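Local coordinates for protein heat-inducible transcription repressor hrcA homolog (Thermotoga maritima, PDB 1STZ) that probably acts as a DNA-binding repressor of class I heat shock genes, including the grpE-dnaK-dnaJ and groELS operons, at residues P36-E44 with S52-K60; T80-Y88 with T272-G280. All coordinates share one frame; numbering follows the deposited sequence.

Interaction 1: residues P36-E44 with S52-K60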
ATOM      1  N   PRO A  36     -17.102  -7.525 -30.551  1.00 20.51           N
ATOM      2  CA  PRO A  36     -17.129  -8.817 -31.242  1.00 20.26           C
ATOM      3  C   PRO A  36     -15.769  -9.135 -31.877  1.00 19.86           C
ATOM      4  O   PRO A  36     -15.159  -8.241 -32.442  1.00 19.88           O
ATOM      5  CB  PRO A  36     -18.220  -8.628 -32.297  1.00 20.34           C
ATOM      6  CG  PRO A  36     -19.084  -7.538 -31.771  1.00 20.21           C
ATOM      7  CD  PRO A  36     -18.193  -6.637 -30.991  1.00 20.69           C
ATOM      8  N   VAL A  37     -15.307 -10.377 -31.749  1.00 19.59           N
ATOM      9  CA  VAL A  37     -13.982 -10.787 -32.198  1.00 19.49           C
ATOM     10  C   VAL A  37     -14.058 -11.614 -33.479  1.00 19.70           C
ATOM     11  O   VAL A  37     -14.643 -12.701 -33.496  1.00 19.48           O
ATOM     12  CB  VAL A  37     -13.255 -11.611 -31.117  1.00 19.52           C
ATOM     13  CG1 VAL A  37     -11.857 -11.989 -31.578  1.00 19.68           C
ATOM     14  CG2 VAL A  37     -13.203 -10.848 -29.780  1.00 18.92           C
ATOM     15  N   SER A  38     -13.449 -11.099 -34.543  1.00 19.91           N
ATOM     16  CA  SER A  38     -13.458 -11.768 -35.838  1.00 20.39           C
ATOM     17  C   SER A  38     -12.325 -12.784 -35.973  1.00 20.56           C
ATOM     18  O   SER A  38     -11.418 -12.825 -35.149  1.00 20.61           O
ATOM     19  CB  SER A  38     -13.344 -10.738 -36.949  1.00 20.34           C
ATOM     20  OG  SER A  38     -12.066 -10.122 -36.925  1.00 21.38           O
ATOM     21  N   SER A  39     -12.393 -13.601 -37.022  1.00 20.76           N
ATOM     22  CA  SER A  39     -11.326 -14.542 -37.356  1.00 20.99           C
ATOM     23  C   SER A  39      -9.989 -13.813 -37.551  1.00 21.37           C
ATOM     24  O   SER A  39      -8.948 -14.239 -37.035  1.00 21.20           O
ATOM     25  CB  SER A  39     -11.682 -15.300 -38.639  1.00 21.13           C
ATOM     26  OG  SER A  39     -11.838 -14.403 -39.735  1.00 20.88           O
ATOM     27  N   GLN A  40     -10.038 -12.704 -38.290  1.00 21.69           N
ATOM     28  CA  GLN A  40      -8.855 -11.891 -38.552  1.00 21.94           C
ATOM     29  C   GLN A  40      -8.249 -11.339 -37.265  1.00 21.98           C
ATOM     30  O   GLN A  40      -7.033 -11.180 -37.181  1.00 22.04           O
ATOM     31  CB  GLN A  40      -9.173 -10.728 -39.508  1.00 22.14           C
ATOM     32  CG  GLN A  40      -9.947 -11.099 -40.784  1.00 22.68           C
ATOM     33  CD  GLN A  40      -9.538 -12.441 -41.388  1.00 23.27           C
ATOM     34  OE1 GLN A  40     -10.027 -13.495 -40.968  1.00 23.75           O
ATOM     35  NE2 GLN A  40      -8.655 -12.402 -42.377  1.00 23.51           N
ATOM     36  N   ARG A  41      -9.090 -11.042 -36.272  1.00 21.94           N
ATOM     37  CA  ARG A  41      -8.601 -10.540 -34.989  1.00 22.01           C
ATOM     38  C   ARG A  41      -7.817 -11.616 -34.252  1.00 21.92           C
ATOM     39  O   ARG A  41      -6.740 -11.332 -33.734  1.00 21.81           O
ATOM     40  CB  ARG A  41      -9.739 -10.040 -34.081  1.00 22.24           C
ATOM     41  CG  ARG A  41     -10.213  -8.602 -34.357  1.00 22.89           C
ATOM     42  CD  ARG A  41      -9.319  -7.458 -33.825  1.00 23.51           C
ATOM     43  NE  ARG A  41      -8.388  -7.855 -32.760  1.00 23.71           N
ATOM     44  CZ  ARG A  41      -7.194  -7.291 -32.547  1.00 23.89           C
ATOM     45  NH1 ARG A  41      -6.758  -6.286 -33.302  1.00 24.10           N
ATOM     46  NH2 ARG A  41      -6.423  -7.736 -31.565  1.00 24.48           N
ATOM     47  N   VAL A  42      -8.340 -12.844 -34.203  1.00 21.76           N
ATOM     48  CA  VAL A  42      -7.700 -13.885 -33.384  1.00 22.00           C
ATOM     49  C   VAL A  42      -6.317 -14.248 -33.933  1.00 22.27           C
ATOM     50  O   VAL A  42      -5.425 -14.604 -33.171  1.00 22.10           O
ATOM     51  CB  VAL A  42      -8.582 -15.175 -33.137  1.00 21.82           C
ATOM     52  CG1 VAL A  42     -10.067 -14.886 -33.242  1.00 21.44           C
ATOM     53  CG2 VAL A  42      -8.191 -16.327 -34.047  1.00 21.90           C
ATOM     54  N   LEU A  43      -6.145 -14.140 -35.245  1.00 22.80           N
ATOM     55  CA  LEU A  43      -4.854 -14.407 -35.863  1.00 23.38           C
ATOM     56  C   LEU A  43      -3.830 -13.337 -35.496  1.00 23.95           C
ATOM     57  O   LEU A  43      -2.662 -13.647 -35.277  1.00 24.32           O
ATOM     58  CB  LEU A  43      -4.997 -14.480 -37.384  1.00 23.33           C
ATOM     59  CG  LEU A  43      -5.726 -15.704 -37.936  1.00 23.36           C
ATOM     60  CD1 LEU A  43      -5.636 -15.719 -39.455  1.00 23.00           C
ATOM     61  CD2 LEU A  43      -5.165 -16.994 -37.339  1.00 23.50           C
ATOM     62  N   GLU A  44      -4.276 -12.084 -35.439  1.00 24.51           N
ATOM     63  CA  GLU A  44      -3.403 -10.953 -35.122  1.00 24.93           C
ATOM     64  C   GLU A  44      -2.942 -10.968 -33.667  1.00 25.45           C
ATOM     65  O   GLU A  44      -1.802 -10.608 -33.374  1.00 25.75           O
ATOM     66  CB  GLU A  44      -4.107  -9.621 -35.427  1.00 24.74           C
ATOM     67  CG  GLU A  44      -3.836  -9.089 -36.829  1.00 24.99           C
ATOM     68  CD  GLU A  44      -4.971  -8.242 -37.390  1.00 24.85           C
ATOM     69  OE1 GLU A  44      -5.041  -8.107 -38.638  1.00 24.01           O
ATOM     70  OE2 GLU A  44      -5.784  -7.708 -36.595  1.00 24.51           O
ATOM     71  N   SER A  52      -6.843 -18.261 -42.193  1.00 25.44           N
ATOM     72  CA  SER A  52      -8.030 -17.475 -41.841  1.00 25.41           C
ATOM     73  C   SER A  52      -9.335 -18.244 -42.063  1.00 25.15           C
ATOM     74  O   SER A  52     -10.291 -18.074 -41.304  1.00 25.12           O
ATOM     75  CB  SER A  52      -8.068 -16.168 -42.646  1.00 25.64           C
ATOM     76  OG  SER A  52      -9.402 -15.751 -42.902  1.00 26.41           O
ATOM     77  N   ALA A  53      -9.381 -19.066 -43.110  1.00 24.76           N
ATOM     78  CA  ALA A  53     -10.565 -19.882 -43.389  1.00 24.50           C
ATOM     79  C   ALA A  53     -10.769 -20.943 -42.303  1.00 24.25           C
ATOM     80  O   ALA A  53     -11.898 -21.245 -41.921  1.00 24.22           O
ATOM     81  CB  ALA A  53     -10.450 -20.535 -44.757  1.00 24.44           C
ATOM     82  N   THR A  54      -9.663 -21.489 -41.805  1.00 23.96           N
ATOM     83  CA  THR A  54      -9.688 -22.525 -40.774  1.00 23.45           C
ATOM     84  C   THR A  54     -10.246 -21.991 -39.470  1.00 23.10           C
ATOM     85  O   THR A  54     -10.950 -22.708 -38.764  1.00 22.89           O
ATOM     86  CB  THR A  54      -8.264 -23.087 -40.538  1.00 23.49           C
ATOM     87  OG1 THR A  54      -7.773 -23.698 -41.740  1.00 23.11           O
ATOM     88  CG2 THR A  54      -8.270 -24.223 -39.515  1.00 23.17           C
ATOM     89  N   ILE A  55      -9.929 -20.735 -39.158  1.00 22.77           N
ATOM     90  CA  ILE A  55     -10.389 -20.100 -37.922  1.00 22.41           C
ATOM     91  C   ILE A  55     -11.891 -19.846 -37.966  1.00 22.27           C
ATOM     92  O   ILE A  55     -12.573 -20.000 -36.962  1.00 22.16           O
ATOM     93  CB  ILE A  55      -9.642 -18.760 -37.665  1.00 22.37           C
ATOM     94  CG1 ILE A  55      -8.125 -18.975 -37.539  1.00 22.37           C
ATOM     95  CG2 ILE A  55     -10.184 -18.064 -36.424  1.00 21.76           C
ATOM     96  CD1 ILE A  55      -7.678 -19.761 -36.332  1.00 22.11           C
ATOM     97  N   ARG A  56     -12.397 -19.442 -39.126  1.00 22.25           N
ATOM     98  CA  ARG A  56     -13.829 -19.225 -39.309  1.00 22.45           C
ATOM     99  C   ARG A  56     -14.610 -20.529 -39.165  1.00 22.46           C
ATOM    100  O   ARG A  56     -15.710 -20.535 -38.614  1.00 22.30           O
ATOM    101  CB  ARG A  56     -14.118 -18.622 -40.683  1.00 22.32           C
ATOM    102  CG  ARG A  56     -13.697 -17.169 -40.847  1.00 22.93           C
ATOM    103  CD  ARG A  56     -13.973 -16.621 -42.252  1.00 24.18           C
ATOM    104  NE  ARG A  56     -15.377 -16.842 -42.611  1.00 25.11           N
ATOM    105  CZ  ARG A  56     -15.831 -17.369 -43.749  1.00 24.99           C
ATOM    106  NH1 ARG A  56     -15.010 -17.732 -44.730  1.00 26.21           N
ATOM    107  NH2 ARG A  56     -17.142 -17.521 -43.910  1.00 24.96           N
ATOM    108  N   ASN A  57     -14.039 -21.620 -39.679  1.00 22.57           N
ATOM    109  CA  ASN A  57     -14.635 -22.952 -39.558  1.00 22.58           C
ATOM    110  C   ASN A  57     -14.687 -23.421 -38.110  1.00 22.57           C
ATOM    111  O   ASN A  57     -15.612 -24.114 -37.710  1.00 22.19           O
ATOM    112  CB  ASN A  57     -13.848 -23.980 -40.377  1.00 22.51           C
ATOM    113  CG  ASN A  57     -14.245 -23.994 -41.833  1.00 22.85           C
ATOM    114  OD1 ASN A  57     -13.438 -23.679 -42.711  1.00 23.33           O
ATOM    115  ND2 ASN A  57     -15.489 -24.372 -42.105  1.00 22.76           N
ATOM    116  N   ASP A  58     -13.663 -23.056 -37.344  1.00 22.78           N
ATOM    117  CA  ASP A  58     -13.617 -23.357 -35.918  1.00 23.06           C
ATOM    118  C   ASP A  58     -14.657 -22.527 -35.189  1.00 22.65           C
ATOM    119  O   ASP A  58     -15.289 -23.007 -34.257  1.00 22.37           O
ATOM    120  CB  ASP A  58     -12.235 -23.049 -35.342  1.00 23.22           C
ATOM    121  CG  ASP A  58     -11.154 -23.913 -35.931  1.00 24.20           C
ATOM    122  OD1 ASP A  58     -11.477 -24.974 -36.506  1.00 26.28           O
ATOM    123  OD2 ASP A  58      -9.944 -23.600 -35.877  1.00 26.22           O
ATOM    124  N   MET A  59     -14.826 -21.282 -35.632  1.00 22.56           N
ATOM    125  CA  MET A  59     -15.802 -20.366 -35.056  1.00 22.36           C
ATOM    126  C   MET A  59     -17.241 -20.783 -35.370  1.00 22.39           C
ATOM    127  O   MET A  59     -18.155 -20.476 -34.600  1.00 22.43           O
ATOM    128  CB  MET A  59     -15.535 -18.936 -35.532  1.00 22.31           C
ATOM    129  CG  MET A  59     -14.343 -18.294 -34.801  1.00 22.71           C
ATOM    130  SD  MET A  59     -13.742 -16.767 -35.507  1.00 20.86           S
ATOM    131  CE  MET A  59     -14.883 -15.649 -34.799  1.00 22.18           C
ATOM    132  N   LYS A  60     -17.435 -21.489 -36.481  1.00 22.23           N
ATOM    133  CA  LYS A  60     -18.740 -22.052 -36.827  1.00 22.35           C
ATOM    134  C   LYS A  60     -19.048 -23.209 -35.872  1.00 21.89           C
ATOM    135  O   LYS A  60     -20.159 -23.319 -35.348  1.00 21.28           O
ATOM    136  CB  LYS A  60     -18.760 -22.539 -38.283  1.00 22.95           C
ATOM    137  CG  LYS A  60     -19.758 -21.810 -39.201  1.00 24.99           C
ATOM    138  CD  LYS A  60     -19.236 -20.439 -39.655  1.00 27.43           C
ATOM    139  CE  LYS A  60     -19.581 -19.322 -38.662  1.00 28.68           C
ATOM    140  NZ  LYS A  60     -18.391 -18.891 -37.843  1.00 31.02           N
TER
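S39, in the first turn of helix 39-45, is the knob of this contact: its small side chain settles into a hole formed by S52, I55, R56 and M59. Its hydroxyl stands between the backbone N and the carbonyl carbon (chi1 61°), a rotation that lays S39 OG 3.5 Å from R56 CG. I55, which also lines the hole, sends out two branches. I55 CG2 meets V42 CG2 tip to tip at 3.6 Å, while I55 CG1 slides past L43 and touches L43 CD2 at 3.6 Å. With helix 17-33 packed on V42 and I55 through I26 and V22, and the short hairpin 68-69/78-79 following, the two helices, whose directions differ by 115°, form what reads as the helix-turn-helix of a winged-helix DNA-binding domain, in which 52-64 would probably be the recognition helix. At the N-terminal end of that helix, the S52 hydroxyl donates to Q40: S52 OG lies 3.0 Å from Q40 OE1, in the plane of the Q40 carbonyl and on a lone pair of OE1. The bend of Q40 at chi2 brings its amide back to S52 although its CB points away from the partner helix. L43 CD1 lies 3.8 Å from S52 CA. At the far end M59 SD lies 3.8 Å from S39 N, and M59 CE sits beside the carbonyl oxygen of V37.

Interaction 2: residues T80-Y88 with T272-G280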
ATOM      1  N   THR A  80     -20.784 -16.661 -25.137  1.00 20.64           N
ATOM      2  CA  THR A  80     -21.954 -16.926 -24.314  1.00 20.28           C
ATOM      3  C   THR A  80     -21.524 -17.173 -22.896  1.00 19.98           C
ATOM      4  O   THR A  80     -20.338 -17.172 -22.604  1.00 20.06           O
ATOM      5  CB  THR A  80     -22.694 -18.163 -24.845  1.00 20.29           C
ATOM      6  OG1 THR A  80     -21.856 -19.305 -24.706  1.00 20.38           O
ATOM      7  CG2 THR A  80     -22.977 -18.046 -26.351  1.00 19.67           C
ATOM      8  N   ASP A  81     -22.476 -17.391 -22.002  1.00 20.33           N
ATOM      9  CA  ASP A  81     -22.143 -17.782 -20.623  1.00 20.65           C
ATOM     10  C   ASP A  81     -21.360 -19.090 -20.608  1.00 20.67           C
ATOM     11  O   ASP A  81     -20.489 -19.283 -19.770  1.00 20.82           O
ATOM     12  CB  ASP A  81     -23.396 -17.911 -19.756  1.00 20.90           C
ATOM     13  CG  ASP A  81     -24.054 -16.572 -19.482  1.00 21.51           C
ATOM     14  OD1 ASP A  81     -23.399 -15.530 -19.718  1.00 26.46           O
ATOM     15  OD2 ASP A  81     -25.218 -16.450 -19.051  1.00 21.34           O
ATOM     16  N   LYS A  82     -21.658 -19.981 -21.550  1.00 20.66           N
ATOM     17  CA  LYS A  82     -20.923 -21.232 -21.670  1.00 20.31           C
ATOM     18  C   LYS A  82     -19.459 -20.974 -22.049  1.00 19.43           C
ATOM     19  O   LYS A  82     -18.548 -21.579 -21.505  1.00 18.63           O
ATOM     20  CB  LYS A  82     -21.603 -22.153 -22.680  1.00 20.40           C
ATOM     21  CG  LYS A  82     -21.063 -23.557 -22.663  1.00 21.73           C
ATOM     22  CD  LYS A  82     -21.632 -24.346 -23.802  1.00 25.05           C
ATOM     23  CE  LYS A  82     -21.255 -25.807 -23.725  1.00 26.04           C
ATOM     24  NZ  LYS A  82     -21.759 -26.514 -24.937  1.00 27.49           N
ATOM     25  N   GLY A  83     -19.241 -20.053 -22.977  1.00 19.16           N
ATOM     26  CA  GLY A  83     -17.893 -19.677 -23.361  1.00 19.09           C
ATOM     27  C   GLY A  83     -17.124 -18.985 -22.268  1.00 18.46           C
ATOM     28  O   GLY A  83     -15.925 -19.189 -22.129  1.00 19.06           O
ATOM     29  N   LEU A  84     -17.799 -18.160 -21.487  1.00 18.51           N
ATOM     30  CA  LEU A  84     -17.157 -17.543 -20.330  1.00 18.86           C
ATOM     31  C   LEU A  84     -16.749 -18.589 -19.294  1.00 18.46           C
ATOM     32  O   LEU A  84     -15.677 -18.489 -18.732  1.00 19.22           O
ATOM     33  CB  LEU A  84     -18.048 -16.479 -19.698  1.00 18.75           C
ATOM     34  CG  LEU A  84     -18.307 -15.290 -20.607  1.00 19.28           C
ATOM     35  CD1 LEU A  84     -19.411 -14.406 -19.992  1.00 21.97           C
ATOM     36  CD2 LEU A  84     -17.042 -14.496 -20.840  1.00 20.68           C
ATOM     37  N   ARG A  85     -17.605 -19.579 -19.053  1.00 18.42           N
ATOM     38  CA  ARG A  85     -17.314 -20.672 -18.125  1.00 18.50           C
ATOM     39  C   ARG A  85     -16.133 -21.474 -18.628  1.00 18.75           C
ATOM     40  O   ARG A  85     -15.257 -21.811 -17.860  1.00 18.22           O
ATOM     41  CB  ARG A  85     -18.537 -21.566 -17.939  1.00 17.81           C
ATOM     42  CG  ARG A  85     -18.333 -22.923 -17.238  1.00 18.68           C
ATOM     43  CD  ARG A  85     -17.705 -22.907 -15.855  1.00 17.80           C
ATOM     44  NE  ARG A  85     -18.516 -22.199 -14.872  1.00 18.21           N
ATOM     45  CZ  ARG A  85     -18.203 -22.067 -13.595  1.00 17.13           C
ATOM     46  NH1 ARG A  85     -17.099 -22.607 -13.088  1.00 15.74           N
ATOM     47  NH2 ARG A  85     -19.018 -21.409 -12.801  1.00 18.29           N
ATOM     48  N   PHE A  86     -16.097 -21.759 -19.926  1.00 19.27           N
ATOM     49  CA  PHE A  86     -14.978 -22.505 -20.504  1.00 19.33           C
ATOM     50  C   PHE A  86     -13.684 -21.747 -20.248  1.00 18.78           C
ATOM     51  O   PHE A  86     -12.711 -22.330 -19.822  1.00 18.30           O
ATOM     52  CB  PHE A  86     -15.177 -22.715 -22.008  1.00 19.79           C
ATOM     53  CG  PHE A  86     -13.972 -23.304 -22.698  1.00 21.11           C
ATOM     54  CD1 PHE A  86     -13.811 -24.674 -22.773  1.00 22.28           C
ATOM     55  CD2 PHE A  86     -12.990 -22.478 -23.238  1.00 22.26           C
ATOM     56  CE1 PHE A  86     -12.690 -25.223 -23.403  1.00 23.51           C
ATOM     57  CE2 PHE A  86     -11.883 -23.014 -23.876  1.00 23.44           C
ATOM     58  CZ  PHE A  86     -11.731 -24.385 -23.954  1.00 23.39           C
ATOM     59  N   TYR A  87     -13.699 -20.433 -20.486  1.00 18.75           N
ATOM     60  CA  TYR A  87     -12.511 -19.594 -20.295  1.00 18.32           C
ATOM     61  C   TYR A  87     -12.035 -19.657 -18.850  1.00 17.90           C
ATOM     62  O   TYR A  87     -10.873 -19.932 -18.601  1.00 17.61           O
ATOM     63  CB  TYR A  87     -12.797 -18.149 -20.690  1.00 18.71           C
ATOM     64  CG  TYR A  87     -11.699 -17.170 -20.357  1.00 19.44           C
ATOM     65  CD1 TYR A  87     -10.592 -17.021 -21.187  1.00 20.77           C
ATOM     66  CD2 TYR A  87     -11.775 -16.373 -19.216  1.00 22.01           C
ATOM     67  CE1 TYR A  87      -9.570 -16.107 -20.875  1.00 21.78           C
ATOM     68  CE2 TYR A  87     -10.774 -15.457 -18.901  1.00 21.14           C
ATOM     69  CZ  TYR A  87      -9.675 -15.325 -19.732  1.00 22.76           C
ATOM     70  OH  TYR A  87      -8.680 -14.414 -19.411  1.00 22.94           O
ATOM     71  N   TYR A  88     -12.944 -19.436 -17.905  1.00 17.05           N
ATOM     72  CA  TYR A  88     -12.620 -19.513 -16.473  1.00 16.36           C
ATOM     73  C   TYR A  88     -11.978 -20.851 -16.067  1.00 16.65           C
ATOM     74  O   TYR A  88     -10.989 -20.860 -15.331  1.00 15.91           O
ATOM     75  CB  TYR A  88     -13.874 -19.274 -15.624  1.00 15.87           C
ATOM     76  CG  TYR A  88     -13.680 -19.425 -14.133  1.00 15.42           C
ATOM     77  CD1 TYR A  88     -13.040 -18.445 -13.392  1.00 17.04           C
ATOM     78  CD2 TYR A  88     -14.140 -20.546 -13.465  1.00 14.68           C
ATOM     79  CE1 TYR A  88     -12.841 -18.597 -12.011  1.00 17.50           C
ATOM     80  CE2 TYR A  88     -13.972 -20.697 -12.101  1.00 15.37           C
ATOM     81  CZ  TYR A  88     -13.323 -19.719 -11.376  1.00 15.55           C
ATOM     82  OH  TYR A  88     -13.151 -19.874 -10.021  1.00 18.25           O
ATOM     83  N   THR A 272     -16.222 -20.412  -5.417  1.00 22.29           N
ATOM     84  CA  THR A 272     -16.799 -20.640  -6.747  1.00 22.23           C
ATOM     85  C   THR A 272     -17.142 -19.328  -7.428  1.00 21.24           C
ATOM     86  O   THR A 272     -17.209 -18.256  -6.794  1.00 21.23           O
ATOM     87  CB  THR A 272     -18.111 -21.491  -6.673  1.00 22.45           C
ATOM     88  OG1 THR A 272     -19.073 -20.829  -5.844  1.00 23.93           O
ATOM     89  CG2 THR A 272     -17.909 -22.866  -6.002  1.00 22.98           C
ATOM     90  N   VAL A 273     -17.385 -19.417  -8.729  1.00 20.07           N
ATOM     91  CA  VAL A 273     -17.988 -18.324  -9.472  1.00 19.44           C
ATOM     92  C   VAL A 273     -19.288 -18.792 -10.117  1.00 18.74           C
ATOM     93  O   VAL A 273     -19.400 -19.931 -10.524  1.00 19.76           O
ATOM     94  CB  VAL A 273     -17.005 -17.734 -10.542  1.00 19.67           C
ATOM     95  CG1 VAL A 273     -16.837 -18.684 -11.745  1.00 20.16           C
ATOM     96  CG2 VAL A 273     -17.479 -16.387 -10.996  1.00 19.57           C
ATOM     97  N   ARG A 274     -20.284 -17.929 -10.132  1.00 18.07           N
ATOM     98  CA  ARG A 274     -21.523 -18.153 -10.872  1.00 18.81           C
ATOM     99  C   ARG A 274     -21.595 -17.051 -11.931  1.00 18.09           C
ATOM    100  O   ARG A 274     -21.585 -15.876 -11.591  1.00 18.01           O
ATOM    101  CB  ARG A 274     -22.734 -18.113  -9.948  1.00 18.27           C
ATOM    102  CG  ARG A 274     -22.799 -19.367  -9.071  1.00 18.96           C
ATOM    103  CD  ARG A 274     -24.004 -19.405  -8.169  1.00 19.35           C
ATOM    104  NE  ARG A 274     -24.115 -20.647  -7.431  1.00 18.64           N
ATOM    105  CZ  ARG A 274     -24.568 -21.798  -7.922  1.00 20.38           C
ATOM    106  NH1 ARG A 274     -25.000 -21.914  -9.180  1.00 19.60           N
ATOM    107  NH2 ARG A 274     -24.599 -22.853  -7.124  1.00 20.48           N
ATOM    108  N   ILE A 275     -21.617 -17.458 -13.196  1.00 17.65           N
ATOM    109  CA  ILE A 275     -21.584 -16.556 -14.339  1.00 17.61           C
ATOM    110  C   ILE A 275     -22.957 -16.519 -14.993  1.00 17.57           C
ATOM    111  O   ILE A 275     -23.516 -17.556 -15.341  1.00 17.04           O
ATOM    112  CB  ILE A 275     -20.485 -17.032 -15.357  1.00 17.98           C
ATOM    113  CG1 ILE A 275     -19.104 -16.970 -14.719  1.00 17.50           C
ATOM    114  CG2 ILE A 275     -20.497 -16.185 -16.614  1.00 17.26           C
ATOM    115  CD1 ILE A 275     -18.049 -17.801 -15.408  1.00 19.10           C
ATOM    116  N   GLY A 276     -23.497 -15.318 -15.152  1.00 17.80           N
ATOM    117  CA  GLY A 276     -24.744 -15.103 -15.876  1.00 18.82           C
ATOM    118  C   GLY A 276     -25.914 -15.970 -15.433  1.00 19.27           C
ATOM    119  O   GLY A 276     -26.400 -15.869 -14.309  1.00 19.42           O
ATOM    120  N   ARG A 277     -26.361 -16.852 -16.314  1.00 19.99           N
ATOM    121  CA  ARG A 277     -27.467 -17.743 -15.996  1.00 20.61           C
ATOM    122  C   ARG A 277     -27.230 -18.653 -14.777  1.00 19.56           C
ATOM    123  O   ARG A 277     -28.183 -19.136 -14.167  1.00 18.96           O
ATOM    124  CB  ARG A 277     -27.860 -18.588 -17.212  1.00 21.89           C
ATOM    125  CG  ARG A 277     -26.717 -19.079 -18.093  1.00 25.72           C
ATOM    126  CD  ARG A 277     -25.866 -20.180 -17.479  1.00 31.88           C
ATOM    127  NE  ARG A 277     -24.889 -20.748 -18.419  1.00 34.48           N
ATOM    128  CZ  ARG A 277     -25.148 -21.661 -19.343  1.00 38.93           C
ATOM    129  NH1 ARG A 277     -26.392 -22.148 -19.511  1.00 41.52           N
ATOM    130  NH2 ARG A 277     -24.150 -22.099 -20.113  1.00 39.71           N
ATOM    131  N   GLU A 278     -25.968 -18.890 -14.431  1.00 19.11           N
ATOM    132  CA  GLU A 278     -25.630 -19.727 -13.274  1.00 18.81           C
ATOM    133  C   GLU A 278     -26.110 -19.096 -11.949  1.00 18.22           C
ATOM    134  O   GLU A 278     -26.336 -19.806 -10.976  1.00 18.10           O
ATOM    135  CB  GLU A 278     -24.134 -20.030 -13.231  1.00 18.43           C
ATOM    136  CG  GLU A 278     -23.597 -20.875 -14.407  1.00 18.13           C
ATOM    137  CD  GLU A 278     -22.064 -20.889 -14.493  1.00 18.30           C
ATOM    138  OE1 GLU A 278     -21.499 -21.528 -15.408  1.00 17.44           O
ATOM    139  OE2 GLU A 278     -21.400 -20.258 -13.634  1.00 16.61           O
ATOM    140  N   ILE A 279     -26.317 -17.782 -11.941  1.00 17.98           N
ATOM    141  CA  ILE A 279     -26.738 -17.053 -10.743  1.00 18.04           C
ATOM    142  C   ILE A 279     -28.153 -17.456 -10.286  1.00 17.37           C
ATOM    143  O   ILE A 279     -28.408 -17.616  -9.104  1.00 16.18           O
ATOM    144  CB  ILE A 279     -26.623 -15.520 -10.976  1.00 18.34           C
ATOM    145  CG1 ILE A 279     -25.155 -15.151 -11.164  1.00 19.34           C
ATOM    146  CG2 ILE A 279     -27.210 -14.720  -9.794  1.00 17.55           C
ATOM    147  CD1 ILE A 279     -24.911 -13.671 -11.370  1.00 22.07           C
ATOM    148  N   GLY A 280     -29.046 -17.641 -11.239  1.00 17.76           N
ATOM    149  CA  GLY A 280     -30.369 -18.160 -10.966  1.00 17.93           C
ATOM    150  C   GLY A 280     -31.485 -17.155 -11.064  1.00 18.18           C
ATOM    151  O   GLY A 280     -32.632 -17.528 -10.845  1.00 18.97           O
TER
HETATM  152  O   HOH W   1     -22.091 -21.222 -17.900  1.00 34.68           O
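R85 and E278 meet in a side-on salt bridge that joins helix 81-94, which follows the probable winged-helix region, to the edge strand 272-275 of the five-stranded antiparallel sheet in the GAF-related C-terminal domain. The R85 chain bends at both chi2 (56°) and chi3 (63°), which turns the guanidinium over I275 CD1 and presents NE and NH2 together to the carboxylate. R85 NE donates to E278 OE1 at 3.1 Å, and R85 NH2 to E278 OE2 at 2.8 Å in a nearly straight bond; NH2 also makes a weak bond to V273 O. NH1 turns to E89. E278 is held from its own segment too, because I275 N donates to E278 OE2 from the face opposite R85 NH2. A leucine in place of R85 would probably leave the E278 carboxylate without its charged mate across the contact and V273 O without this donor. V273 CG1 rests over the Y88 ring, 3.6 Å from its centroid in a CH-pi contact, and I275 CG2 packs on L84 CB. At the N-terminal end of the helix D81 divides its oxygens, OD1 pairing with K310 and OD2 taking R277 N at 3.0 Å from above the carboxylate plane. R277, bent at chi2 (72°), slides past D81, with R277 CG 3.2 Å from D81 OD2. A water accepts from R277 NE and donates to E278 OE1 at 2.6 Å.

Overall arrangement
From the N terminus, helix 17-33 leads into interaction 1, which closes a loop of six residues between helices 39-45 and 52-64. The chain then makes the hairpin 68-69/78-79 and enters helix 81-94, where interaction 2 opens; that one spans 183 residues before strand 272-275 returns. The two contacts therefore run in series, neither nested nor crossed. Their nearest atoms are about 10 Å apart, yet helix 17-33 bridges them, receiving V42 and I55 from interaction 1 and F86 and Y87 from helix 81-94. Interaction 1 thus stays within the probable DNA-binding domain, whereas interaction 2 fastens that end of the molecule to the C-terminal domain's five-stranded sheet.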